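Endoglucanase EG-II (Hypocrea jecorina, PDB 3QR3) hydrolyses internal beta-1,4-glucosidic bonds of cellulose as an endoglucanase whose catalytic domain is a glycoside hydrolase family 5 TIM barrel. Local coordinates at residues A[142-147]-A[172-177]; A[157-162]-A[198-203]; A[164-169]-A[179-184]. All coordinates share one frame; numbering follows the deposited sequence.

Contact 1. Residues A[142-147]-A[172-177]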
ATOM      1  N   VAL A 142       6.943   5.462  -9.644  1.00 14.64           N
ATOM      2  CA  VAL A 142       6.964   5.329  -8.196  1.00 17.20           C
ATOM      3  C   VAL A 142       5.731   6.057  -7.652  1.00 19.42           C
ATOM      4  O   VAL A 142       5.435   7.185  -8.039  1.00 21.69           O
ATOM      5  CB  VAL A 142       8.259   5.902  -7.592  1.00 17.10           C
ATOM      6  CG1 VAL A 142       8.158   6.006  -6.072  1.00 18.53           C
ATOM      7  CG2 VAL A 142       9.448   5.045  -7.993  1.00 18.58           C
ATOM      8  N   TRP A 143       5.002   5.392  -6.773  1.00 20.91           N
ATOM      9  CA  TRP A 143       3.751   5.920  -6.243  1.00 15.27           C
ATOM     10  C   TRP A 143       4.019   6.165  -4.758  1.00 17.87           C
ATOM     11  O   TRP A 143       4.512   5.264  -4.074  1.00 17.35           O
ATOM     12  CB  TRP A 143       2.664   4.856  -6.450  1.00 15.04           C
ATOM     13  CG  TRP A 143       1.296   5.212  -5.974  1.00 14.11           C
ATOM     14  CD1 TRP A 143       0.955   5.725  -4.756  1.00 15.82           C
ATOM     15  CD2 TRP A 143       0.073   5.045  -6.698  1.00 17.64           C
ATOM     16  NE1 TRP A 143      -0.410   5.914  -4.689  1.00 21.70           N
ATOM     17  CE2 TRP A 143      -0.972   5.503  -5.868  1.00 17.44           C
ATOM     18  CE3 TRP A 143      -0.240   4.571  -7.975  1.00 16.60           C
ATOM     19  CZ2 TRP A 143      -2.306   5.489  -6.271  1.00 16.18           C
ATOM     20  CZ3 TRP A 143      -1.560   4.554  -8.372  1.00 18.14           C
ATOM     21  CH2 TRP A 143      -2.580   5.007  -7.521  1.00 16.51           C
ATOM     22  N   PHE A 144       3.738   7.371  -4.260  1.00 16.56           N
ATOM     23  CA  PHE A 144       4.091   7.720  -2.877  1.00 17.65           C
ATOM     24  C   PHE A 144       2.969   7.375  -1.882  1.00 19.33           C
ATOM     25  O   PHE A 144       1.971   8.093  -1.781  1.00 17.08           O
ATOM     26  CB  PHE A 144       4.490   9.202  -2.769  1.00 17.16           C
ATOM     27  CG  PHE A 144       5.701   9.571  -3.589  1.00 19.85           C
ATOM     28  CD1 PHE A 144       6.977   9.446  -3.064  1.00 35.52           C
ATOM     29  CD2 PHE A 144       5.565  10.043  -4.886  1.00 18.88           C
ATOM     30  CE1 PHE A 144       8.095   9.785  -3.816  1.00 34.73           C
ATOM     31  CE2 PHE A 144       6.677  10.382  -5.639  1.00 21.37           C
ATOM     32  CZ  PHE A 144       7.942  10.246  -5.106  1.00 23.15           C
ATOM     33  N   GLY A 145       3.140   6.265  -1.167  1.00 13.96           N
ATOM     34  CA  GLY A 145       2.160   5.785  -0.199  1.00 15.60           C
ATOM     35  C   GLY A 145       2.419   6.366   1.179  1.00 20.26           C
ATOM     36  O   GLY A 145       3.066   5.748   2.052  1.00 18.87           O
ATOM     37  N   ILE A 146       1.905   7.573   1.369  1.00 13.06           N
ATOM     38  CA  ILE A 146       2.264   8.421   2.509  1.00 15.38           C
ATOM     39  C   ILE A 146       2.305   7.714   3.862  1.00 15.42           C
ATOM     40  O   ILE A 146       3.254   7.889   4.635  1.00 17.63           O
ATOM     41  CB  ILE A 146       1.331   9.655   2.566  1.00 15.00           C
ATOM     42  CG1 ILE A 146       1.628  10.568   1.378  1.00 11.22           C
ATOM     43  CG2 ILE A 146       1.500  10.416   3.876  1.00 15.89           C
ATOM     44  CD1 ILE A 146       0.876  11.927   1.427  1.00 15.11           C
ATOM     45  N   MET A 147       1.289   6.911   4.149  1.00 17.60           N
ATOM     46  CA  MET A 147       1.196   6.269   5.450  1.00 18.71           C
ATOM     47  C   MET A 147       0.207   5.115   5.453  1.00 20.62           C
ATOM     48  O   MET A 147      -0.895   5.227   4.937  1.00 18.33           O
ATOM     49  CB  MET A 147       0.817   7.283   6.535  1.00 19.97           C
ATOM     50  CG  MET A 147       0.747   6.688   7.945  1.00 12.79           C
ATOM     51  SD  MET A 147       2.292   5.913   8.466  1.00 16.40           S
ATOM     52  CE  MET A 147       3.424   7.267   8.195  1.00 19.59           C
ATOM     53  N   ALA A 172      10.257  18.753  -3.993  1.00 19.60           N
ATOM     54  CA  ALA A 172      11.506  18.011  -4.173  1.00 20.26           C
ATOM     55  C   ALA A 172      11.710  17.594  -5.627  1.00 28.14           C
ATOM     56  O   ALA A 172      12.730  16.999  -5.971  1.00 27.09           O
ATOM     57  CB  ALA A 172      11.529  16.794  -3.276  1.00 20.80           C
ATOM     58  N   GLY A 173      10.732  17.887  -6.476  1.00 21.51           N
ATOM     59  CA  GLY A 173      10.852  17.571  -7.891  1.00 20.47           C
ATOM     60  C   GLY A 173      10.025  16.383  -8.355  1.00 19.94           C
ATOM     61  O   GLY A 173       9.981  16.087  -9.551  1.00 22.74           O
ATOM     62  N   ALA A 174       9.364  15.695  -7.425  1.00 23.63           N
ATOM     63  CA  ALA A 174       8.514  14.561  -7.805  1.00 18.83           C
ATOM     64  C   ALA A 174       7.131  15.053  -8.214  1.00 24.53           C
ATOM     65  O   ALA A 174       6.160  14.942  -7.459  1.00 21.34           O
ATOM     66  CB  ALA A 174       8.421  13.528  -6.669  1.00 20.38           C
ATOM     67  N   THR A 175       7.050  15.590  -9.424  1.00 21.51           N
ATOM     68  CA  THR A 175       5.868  16.317  -9.853  1.00 26.98           C
ATOM     69  C   THR A 175       4.945  15.486 -10.730  1.00 22.76           C
ATOM     70  O   THR A 175       3.796  15.868 -10.942  1.00 23.16           O
ATOM     71  CB  THR A 175       6.253  17.601 -10.616  1.00 25.49           C
ATOM     72  OG1 THR A 175       7.062  17.255 -11.746  1.00 29.95           O
ATOM     73  CG2 THR A 175       7.033  18.536  -9.711  1.00 22.90           C
ATOM     74  N   SER A 176       5.437  14.356 -11.232  1.00 18.42           N
ATOM     75  CA  SER A 176       4.645  13.544 -12.155  1.00 22.38           C
ATOM     76  C   SER A 176       3.920  12.386 -11.464  1.00 27.63           C
ATOM     77  O   SER A 176       3.007  11.802 -12.032  1.00 22.17           O
ATOM     78  CB  SER A 176       5.541  12.984 -13.265  1.00 27.64           C
ATOM     79  OG  SER A 176       6.420  11.991 -12.751  1.00 26.58           O
ATOM     80  N   GLN A 177       4.329  12.058 -10.241  1.00 20.50           N
ATOM     81  CA  GLN A 177       3.930  10.797  -9.619  1.00 20.78           C
ATOM     82  C   GLN A 177       2.561  10.841  -8.949  1.00 19.39           C
ATOM     83  O   GLN A 177       2.111  11.897  -8.514  1.00 16.84           O
ATOM     84  CB  GLN A 177       4.977  10.379  -8.575  1.00 20.52           C
ATOM     85  CG  GLN A 177       6.319   9.948  -9.151  1.00 20.89           C
ATOM     86  CD  GLN A 177       7.278  11.109  -9.409  1.00 21.75           C
ATOM     87  OE1 GLN A 177       6.896  12.279  -9.368  1.00 19.70           O
ATOM     88  NE2 GLN A 177       8.535  10.781  -9.678  1.00 21.83           N
TER
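Phe144 presents the edge of its ring to the side chain of Gln177. The closest pair is CE2 of Phe144 and CB of Gln177, 3.4 Å apart, and CG of Gln177 follows at 3.6 Å from the same CE2. Gln177 CB and CD both lie near the plane of the ring, yet the amide is turned 69° against it, which rules out a flat stack. With Gln177 CG anti to the carbonyl carbon, that CG lies 3.1 Å from Val142 O, a tight carbon-oxygen approach. The bend at chi2 (86°) then turns the amide away from an extended course beyond CA, CB and CG and carries it along the ring edge. The amide is held from both of its ends: Ser176 N gives OE1 of Gln177 a weak bond of 3.1 Å with an N-H...O angle of only 126°, and NE2 binds Ala137 O and Gln139 O, so its rotation is probably fixed. Ala174 completes the apolar patch with a methyl set obliquely to the ring, its CB equally near CZ and CE2 of Phe144 at 3.7 Å. Were Phe144 replaced by a serine, the methyl of Ala174 and the methylenes of Gln177 would probably lose their shared aromatic partner, opening a gap between strand and loop. The loop leaves helix 155-171 through a Schellman motif at Gly173, and Arg170 NH1 binds both Ala174 O and Gln177 O. Phe144 also packs on Ile169 of that helix, and Val142 rests on Tyr136 of helix 122-136. Backbone bonds from Phe144 to Phe178 and Ser180 place strand 142-145 directly beside strand 179-182, so the contact lies where the chain turns from the outer helix back into the parallel barrel.

Contact 2. Residues A[157-162]-A[198-203]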
ATOM      1  N   THR A 157      -5.974  17.527  12.056  1.00 18.97           N
ATOM      2  CA  THR A 157      -4.533  17.684  12.161  1.00 17.50           C
ATOM      3  C   THR A 157      -3.803  16.759  11.185  1.00 15.59           C
ATOM      4  O   THR A 157      -2.853  17.178  10.523  1.00 16.68           O
ATOM      5  CB  THR A 157      -4.071  17.437  13.600  1.00 23.75           C
ATOM      6  OG1 THR A 157      -4.874  18.234  14.475  1.00 27.12           O
ATOM      7  CG2 THR A 157      -2.604  17.808  13.771  1.00 19.00           C
ATOM      8  N   TRP A 158      -4.262  15.513  11.077  1.00 16.78           N
ATOM      9  CA  TRP A 158      -3.669  14.571  10.110  1.00 18.04           C
ATOM     10  C   TRP A 158      -3.709  15.090   8.658  1.00 21.21           C
ATOM     11  O   TRP A 158      -2.710  15.011   7.939  1.00 19.37           O
ATOM     12  CB  TRP A 158      -4.313  13.179  10.217  1.00 17.34           C
ATOM     13  CG  TRP A 158      -3.759  12.176   9.227  1.00 19.05           C
ATOM     14  CD1 TRP A 158      -4.445  11.536   8.233  1.00 20.74           C
ATOM     15  CD2 TRP A 158      -2.403  11.712   9.136  1.00 18.57           C
ATOM     16  NE1 TRP A 158      -3.603  10.699   7.538  1.00 15.96           N
ATOM     17  CE2 TRP A 158      -2.347  10.792   8.067  1.00 15.68           C
ATOM     18  CE3 TRP A 158      -1.237  11.983   9.855  1.00 14.62           C
ATOM     19  CZ2 TRP A 158      -1.169  10.152   7.699  1.00 18.10           C
ATOM     20  CZ3 TRP A 158      -0.068  11.343   9.485  1.00 17.28           C
ATOM     21  CH2 TRP A 158      -0.046  10.437   8.419  1.00 14.22           C
ATOM     22  N   ALA A 159      -4.853  15.623   8.227  1.00 16.63           N
ATOM     23  CA  ALA A 159      -4.962  16.177   6.873  1.00 18.04           C
ATOM     24  C   ALA A 159      -3.947  17.291   6.607  1.00 20.10           C
ATOM     25  O   ALA A 159      -3.414  17.401   5.503  1.00 20.60           O
ATOM     26  CB  ALA A 159      -6.386  16.696   6.611  1.00 20.28           C
ATOM     27  N   ALA A 160      -3.698  18.130   7.611  1.00 20.68           N
ATOM     28  CA  ALA A 160      -2.673  19.165   7.513  1.00 16.39           C
ATOM     29  C   ALA A 160      -1.295  18.535   7.325  1.00 17.01           C
ATOM     30  O   ALA A 160      -0.512  18.969   6.477  1.00 19.80           O
ATOM     31  CB  ALA A 160      -2.688  20.056   8.762  1.00 15.14           C
ATOM     32  N   THR A 161      -1.009  17.508   8.123  1.00 19.57           N
ATOM     33  CA  THR A 161       0.245  16.761   8.006  1.00 18.80           C
ATOM     34  C   THR A 161       0.376  16.211   6.595  1.00 15.35           C
ATOM     35  O   THR A 161       1.422  16.359   5.938  1.00 16.13           O
ATOM     36  CB  THR A 161       0.301  15.611   9.040  1.00 21.62           C
ATOM     37  OG1 THR A 161       0.286  16.166  10.361  1.00 18.74           O
ATOM     38  CG2 THR A 161       1.560  14.733   8.856  1.00 15.40           C
ATOM     39  N   VAL A 162      -0.693  15.580   6.119  1.00 14.59           N
ATOM     40  CA  VAL A 162      -0.688  15.023   4.770  1.00 13.82           C
ATOM     41  C   VAL A 162      -0.407  16.108   3.728  1.00 17.26           C
ATOM     42  O   VAL A 162       0.362  15.888   2.788  1.00 12.47           O
ATOM     43  CB  VAL A 162      -1.996  14.245   4.448  1.00 17.79           C
ATOM     44  CG1 VAL A 162      -2.047  13.846   2.967  1.00 15.76           C
ATOM     45  CG2 VAL A 162      -2.121  12.995   5.342  1.00 13.34           C
ATOM     46  N   ALA A 198     -12.683  11.643   4.099  1.00 16.44           N
ATOM     47  CA  ALA A 198     -12.894  12.069   2.724  1.00 22.08           C
ATOM     48  C   ALA A 198     -12.929  13.598   2.624  1.00 19.54           C
ATOM     49  O   ALA A 198     -12.217  14.196   1.807  1.00 19.70           O
ATOM     50  CB  ALA A 198     -14.180  11.446   2.156  1.00 18.57           C
ATOM     51  N   ALA A 199     -13.726  14.234   3.475  1.00 18.54           N
ATOM     52  CA  ALA A 199     -13.870  15.694   3.397  1.00 22.26           C
ATOM     53  C   ALA A 199     -12.557  16.403   3.721  1.00 21.36           C
ATOM     54  O   ALA A 199     -12.123  17.299   2.985  1.00 18.06           O
ATOM     55  CB  ALA A 199     -14.991  16.188   4.313  1.00 17.95           C
ATOM     56  N   ALA A 200     -11.917  15.998   4.814  1.00 19.70           N
ATOM     57  CA  ALA A 200     -10.666  16.635   5.214  1.00 16.29           C
ATOM     58  C   ALA A 200      -9.584  16.472   4.138  1.00 19.26           C
ATOM     59  O   ALA A 200      -8.906  17.430   3.776  1.00 11.61           O
ATOM     60  CB  ALA A 200     -10.180  16.072   6.550  1.00 14.86           C
ATOM     61  N   LEU A 201      -9.419  15.252   3.630  1.00 17.45           N
ATOM     62  CA  LEU A 201      -8.369  14.987   2.649  1.00 15.28           C
ATOM     63  C   LEU A 201      -8.660  15.601   1.279  1.00 15.46           C
ATOM     64  O   LEU A 201      -7.743  15.827   0.483  1.00 15.10           O
ATOM     65  CB  LEU A 201      -8.123  13.486   2.523  1.00 15.99           C
ATOM     66  CG  LEU A 201      -7.535  12.858   3.784  1.00 14.79           C
ATOM     67  CD1 LEU A 201      -7.559  11.332   3.689  1.00 18.10           C
ATOM     68  CD2 LEU A 201      -6.117  13.378   4.036  1.00 17.66           C
ATOM     69  N   SER A 202      -9.934  15.860   0.997  1.00 16.02           N
ATOM     70  CA  SER A 202     -10.308  16.521  -0.249  1.00 15.81           C
ATOM     71  C   SER A 202      -9.720  17.926  -0.386  1.00 20.56           C
ATOM     72  O   SER A 202      -9.678  18.474  -1.490  1.00 19.59           O
ATOM     73  CB  SER A 202     -11.834  16.584  -0.398  1.00 16.55           C
ATOM     74  OG  SER A 202     -12.362  15.302  -0.694  1.00 20.34           O
ATOM     75  N   GLN A 203      -9.271  18.506   0.726  1.00 18.83           N
ATOM     76  CA  GLN A 203      -8.754  19.878   0.725  1.00 19.47           C
ATOM     77  C   GLN A 203      -7.262  19.924   0.387  1.00 27.50           C
ATOM     78  O   GLN A 203      -6.693  21.000   0.204  1.00 23.79           O
ATOM     79  CB  GLN A 203      -8.997  20.545   2.086  1.00 17.80           C
ATOM     80  CG  GLN A 203     -10.398  20.317   2.667  1.00 19.83           C
ATOM     81  CD  GLN A 203     -11.507  20.580   1.660  1.00 23.78           C
ATOM     82  OE1 GLN A 203     -11.457  21.548   0.903  1.00 26.56           O
ATOM     83  NE2 GLN A 203     -12.521  19.712   1.650  1.00 20.28           N
TER
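Ala198 O, two residues before Ala200, whose methyl meets Ala159 of helix 155-171, is gripped by two donors of one residue. Ser202 OG gives it the shorter bond, 2.7 Å, and Ser202 N the other, 2.9 Å. The two arrive from opposite faces of the carbonyl plane, the hydroxyl standing 39° out of it and therefore not on a lone pair. Next in the chain, Gln203 NE2 folds back on Ala199 O at 2.8 Å with an N-H...O angle of 159°, so side chains as well as backbone amides bind carbonyls within 198-203. Across the interface there is no hydrogen bond, and the packing is apolar, shared between an alanine pair and Leu201. The methyls of Ala159 and Ala200 meet directly, CB to CB, at 3.8 Å. Such short side chains permit a close backbone approach: Ala159 CA and Leu201 CA are 5.6 Å apart. Beside the alanine pair, Leu201 reaches in with one branch. Its CB does not aim straight at the other helix, but with CG anti to the carbonyl carbon (chi1 -67°) the CD2 methyl comes within 4.1 Å of Ala159 CA. That same CD2 also touches Val162 CG2, 4.2 Å away, so one methyl bridges two positions about a turn apart on helix 155-171. Val162 CG2 in turn sits over one face of the Trp158 indole, offset toward its rim. The indole NE1 binds Pro182 O, tying the helix to strand 179-182. Leu201 also packs on Phe216 of strand 214-219, and Ala198 and Ser202 touch Trp248 of helix 238-251. Contact 2 thus joins two successive helices on the outside of the barrel, while Phe125 of helix 122-136 meets Trp158 and Thr161 on helix 155-171.

Contact 3. Residues A[164-169]-A[179-184]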
ATOM      1  N   GLU A 164       1.299  18.903   4.169  1.00 14.46           N
ATOM      2  CA  GLU A 164       2.718  19.235   4.260  1.00 21.47           C
ATOM      3  C   GLU A 164       3.579  18.194   3.516  1.00 17.81           C
ATOM      4  O   GLU A 164       4.568  18.526   2.869  1.00 16.95           O
ATOM      5  CB  GLU A 164       3.162  19.341   5.727  1.00 21.65           C
ATOM      6  CG  GLU A 164       2.655  20.586   6.479  1.00 27.00           C
ATOM      7  CD  GLU A 164       3.495  20.881   7.722  1.00 51.10           C
ATOM      8  OE1 GLU A 164       4.702  20.535   7.722  1.00 50.91           O
ATOM      9  OE2 GLU A 164       2.956  21.457   8.696  1.00 52.79           O
ATOM     10  N   VAL A 165       3.208  16.929   3.614  1.00 15.28           N
ATOM     11  CA  VAL A 165       3.946  15.889   2.889  1.00 16.23           C
ATOM     12  C   VAL A 165       3.802  16.050   1.374  1.00 15.56           C
ATOM     13  O   VAL A 165       4.793  16.053   0.643  1.00 16.81           O
ATOM     14  CB  VAL A 165       3.513  14.479   3.323  1.00 17.40           C
ATOM     15  CG1 VAL A 165       4.139  13.413   2.420  1.00 17.78           C
ATOM     16  CG2 VAL A 165       3.919  14.248   4.775  1.00 13.15           C
ATOM     17  N   VAL A 166       2.574  16.204   0.897  1.00 16.14           N
ATOM     18  CA  VAL A 166       2.370  16.429  -0.538  1.00 19.66           C
ATOM     19  C   VAL A 166       3.190  17.626  -1.039  1.00 19.22           C
ATOM     20  O   VAL A 166       3.833  17.565  -2.088  1.00 19.35           O
ATOM     21  CB  VAL A 166       0.885  16.622  -0.889  1.00 20.12           C
ATOM     22  CG1 VAL A 166       0.744  17.175  -2.311  1.00 14.72           C
ATOM     23  CG2 VAL A 166       0.134  15.296  -0.746  1.00 16.62           C
ATOM     24  N   THR A 167       3.191  18.708  -0.274  1.00 18.44           N
ATOM     25  CA  THR A 167       3.968  19.878  -0.663  1.00 24.86           C
ATOM     26  C   THR A 167       5.453  19.542  -0.734  1.00 17.70           C
ATOM     27  O   THR A 167       6.148  19.948  -1.666  1.00 19.28           O
ATOM     28  CB  THR A 167       3.738  21.050   0.298  1.00 24.38           C
ATOM     29  OG1 THR A 167       2.335  21.320   0.373  1.00 18.59           O
ATOM     30  CG2 THR A 167       4.481  22.305  -0.184  1.00 23.12           C
ATOM     31  N   ALA A 168       5.936  18.783   0.244  1.00 19.60           N
ATOM     32  CA  ALA A 168       7.348  18.411   0.261  1.00 25.79           C
ATOM     33  C   ALA A 168       7.713  17.546  -0.938  1.00 21.55           C
ATOM     34  O   ALA A 168       8.779  17.709  -1.537  1.00 20.17           O
ATOM     35  CB  ALA A 168       7.706  17.707   1.556  1.00 20.17           C
ATOM     36  N   ILE A 169       6.826  16.622  -1.286  1.00 16.72           N
ATOM     37  CA  ILE A 169       7.113  15.689  -2.364  1.00 19.15           C
ATOM     38  C   ILE A 169       7.206  16.444  -3.693  1.00 19.34           C
ATOM     39  O   ILE A 169       8.117  16.218  -4.479  1.00 21.47           O
ATOM     40  CB  ILE A 169       6.026  14.603  -2.452  1.00 17.56           C
ATOM     41  CG1 ILE A 169       6.087  13.699  -1.216  1.00 20.38           C
ATOM     42  CG2 ILE A 169       6.160  13.809  -3.741  1.00 16.79           C
ATOM     43  CD1 ILE A 169       5.006  12.647  -1.173  1.00 16.49           C
ATOM     44  N   ILE A 179       0.284  10.211  -5.703  1.00 17.50           N
ATOM     45  CA  ILE A 179       0.492  10.287  -4.262  1.00 17.24           C
ATOM     46  C   ILE A 179      -0.787   9.825  -3.557  1.00 20.65           C
ATOM     47  O   ILE A 179      -1.873  10.263  -3.901  1.00 17.99           O
ATOM     48  CB  ILE A 179       0.841  11.721  -3.806  1.00 18.24           C
ATOM     49  CG1 ILE A 179       2.093  12.229  -4.523  1.00 17.35           C
ATOM     50  CG2 ILE A 179       1.061  11.767  -2.299  1.00 19.00           C
ATOM     51  CD1 ILE A 179       2.417  13.696  -4.209  1.00 17.77           C
ATOM     52  N   SER A 180      -0.653   8.925  -2.585  1.00 20.11           N
ATOM     53  CA  SER A 180      -1.792   8.436  -1.811  1.00 16.69           C
ATOM     54  C   SER A 180      -2.202   9.405  -0.718  1.00 21.09           C
ATOM     55  O   SER A 180      -1.347  10.002  -0.062  1.00 24.09           O
ATOM     56  CB  SER A 180      -1.433   7.123  -1.117  1.00 22.44           C
ATOM     57  OG  SER A 180      -1.263   6.075  -2.044  1.00 25.88           O
ATOM     58  N   LEU A 181      -3.511   9.536  -0.503  1.00 15.26           N
ATOM     59  CA  LEU A 181      -4.042  10.263   0.646  1.00 20.94           C
ATOM     60  C   LEU A 181      -4.768   9.271   1.568  1.00 18.99           C
ATOM     61  O   LEU A 181      -5.881   8.842   1.265  1.00 17.22           O
ATOM     62  CB  LEU A 181      -5.005  11.368   0.182  1.00 15.94           C
ATOM     63  CG  LEU A 181      -4.487  12.335  -0.890  1.00 23.30           C
ATOM     64  CD1 LEU A 181      -5.551  13.351  -1.285  1.00 21.05           C
ATOM     65  CD2 LEU A 181      -3.208  13.047  -0.416  1.00 18.57           C
ATOM     66  N   PRO A 182      -4.134   8.886   2.691  1.00 22.00           N
ATOM     67  CA  PRO A 182      -4.773   7.904   3.580  1.00 19.06           C
ATOM     68  C   PRO A 182      -5.567   8.523   4.728  1.00 18.58           C
ATOM     69  O   PRO A 182      -5.118   9.495   5.344  1.00 21.05           O
ATOM     70  CB  PRO A 182      -3.575   7.134   4.126  1.00 18.79           C
ATOM     71  CG  PRO A 182      -2.514   8.239   4.276  1.00 19.99           C
ATOM     72  CD  PRO A 182      -2.755   9.201   3.121  1.00 14.14           C
ATOM     73  N   GLY A 183      -6.726   7.944   5.027  1.00 17.89           N
ATOM     74  CA  GLY A 183      -7.595   8.457   6.071  1.00 15.05           C
ATOM     75  C   GLY A 183      -7.559   7.664   7.368  1.00 26.39           C
ATOM     76  O   GLY A 183      -6.731   6.758   7.537  1.00 18.58           O
ATOM     77  N   ASN A 184      -8.477   8.005   8.275  1.00 19.16           N
ATOM     78  CA  ASN A 184      -8.573   7.412   9.612  1.00 19.17           C
ATOM     79  C   ASN A 184      -9.178   6.007   9.592  1.00 18.48           C
ATOM     80  O   ASN A 184      -9.428   5.440   8.530  1.00 16.70           O
ATOM     81  CB  ASN A 184      -9.437   8.319  10.495  1.00 17.04           C
ATOM     82  CG  ASN A 184      -8.833   8.581  11.863  1.00 25.54           C
ATOM     83  OD1 ASN A 184      -7.827   7.976  12.265  1.00 19.30           O
ATOM     84  ND2 ASN A 184      -9.451   9.498  12.594  1.00 25.61           N
TER
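Val166 and Ile169 of helix 155-171 pack on Ile179 and Leu181 in the second strand of a beta-alpha-beta unit of the TIM barrel. The axes of the two segments lie 10.1 Å apart and run at 173°, nearly antiparallel, as expected of a barrel helix returning along the strand that follows it. The packed side is wholly aliphatic. Ile169 and Ile179 reach toward each other tip to tip, Ile169 CD1 to Ile179 CD1 at 4.1 Å, though the nearest approach is from the branch methyl, Ile169 CG2 to Ile179 CD1, 3.8 Å. Val166 offers a single methyl to two partners: its CG2 is 4.0 Å from Ile179 CG2 and also 4.0 Å from Leu181 CD2. With CG1 anti to the backbone N (chi1 167°), CG2 is the branch left to face the strand, and the side chains of Val166 and Leu181 cross at about a right angle. Leu214 of strand 214-219 backs Val166, Ile179 and Leu181, so the cluster spans two strands. Matters differ on the outer side of the helix. Glu164 is exposed, its side chain lying by Asn122 and Thr126 of helix 122-136, and Thr167, its CB directed away from the strand, is partly so and binds Gln163 O through OG1. On the strand, Ser180 also turns from the helix, but it is buried, and its OG is hydrogen-bonded to both Trp143 NE1 and Asp217 OD2.

From the N terminus, strand 142-145 comes first, and contact 1 closes the loop that runs out through helix 155-171 and back to residues 172-177. That helix carries the first segments of contacts 2 and 3, so contact 1 crosses both along the chain. Contact 3 closes the shorter return, from 164-169 to strand 179-182, and lies within the wider span that contact 2 completes at 198-203. In space, contact 3 is the middle piece: about 9 Å from contact 1 and about 8 Å from contact 2, centre to centre. Together they tie two neighbouring barrel strands, the helix connecting them and the next helix into one sector.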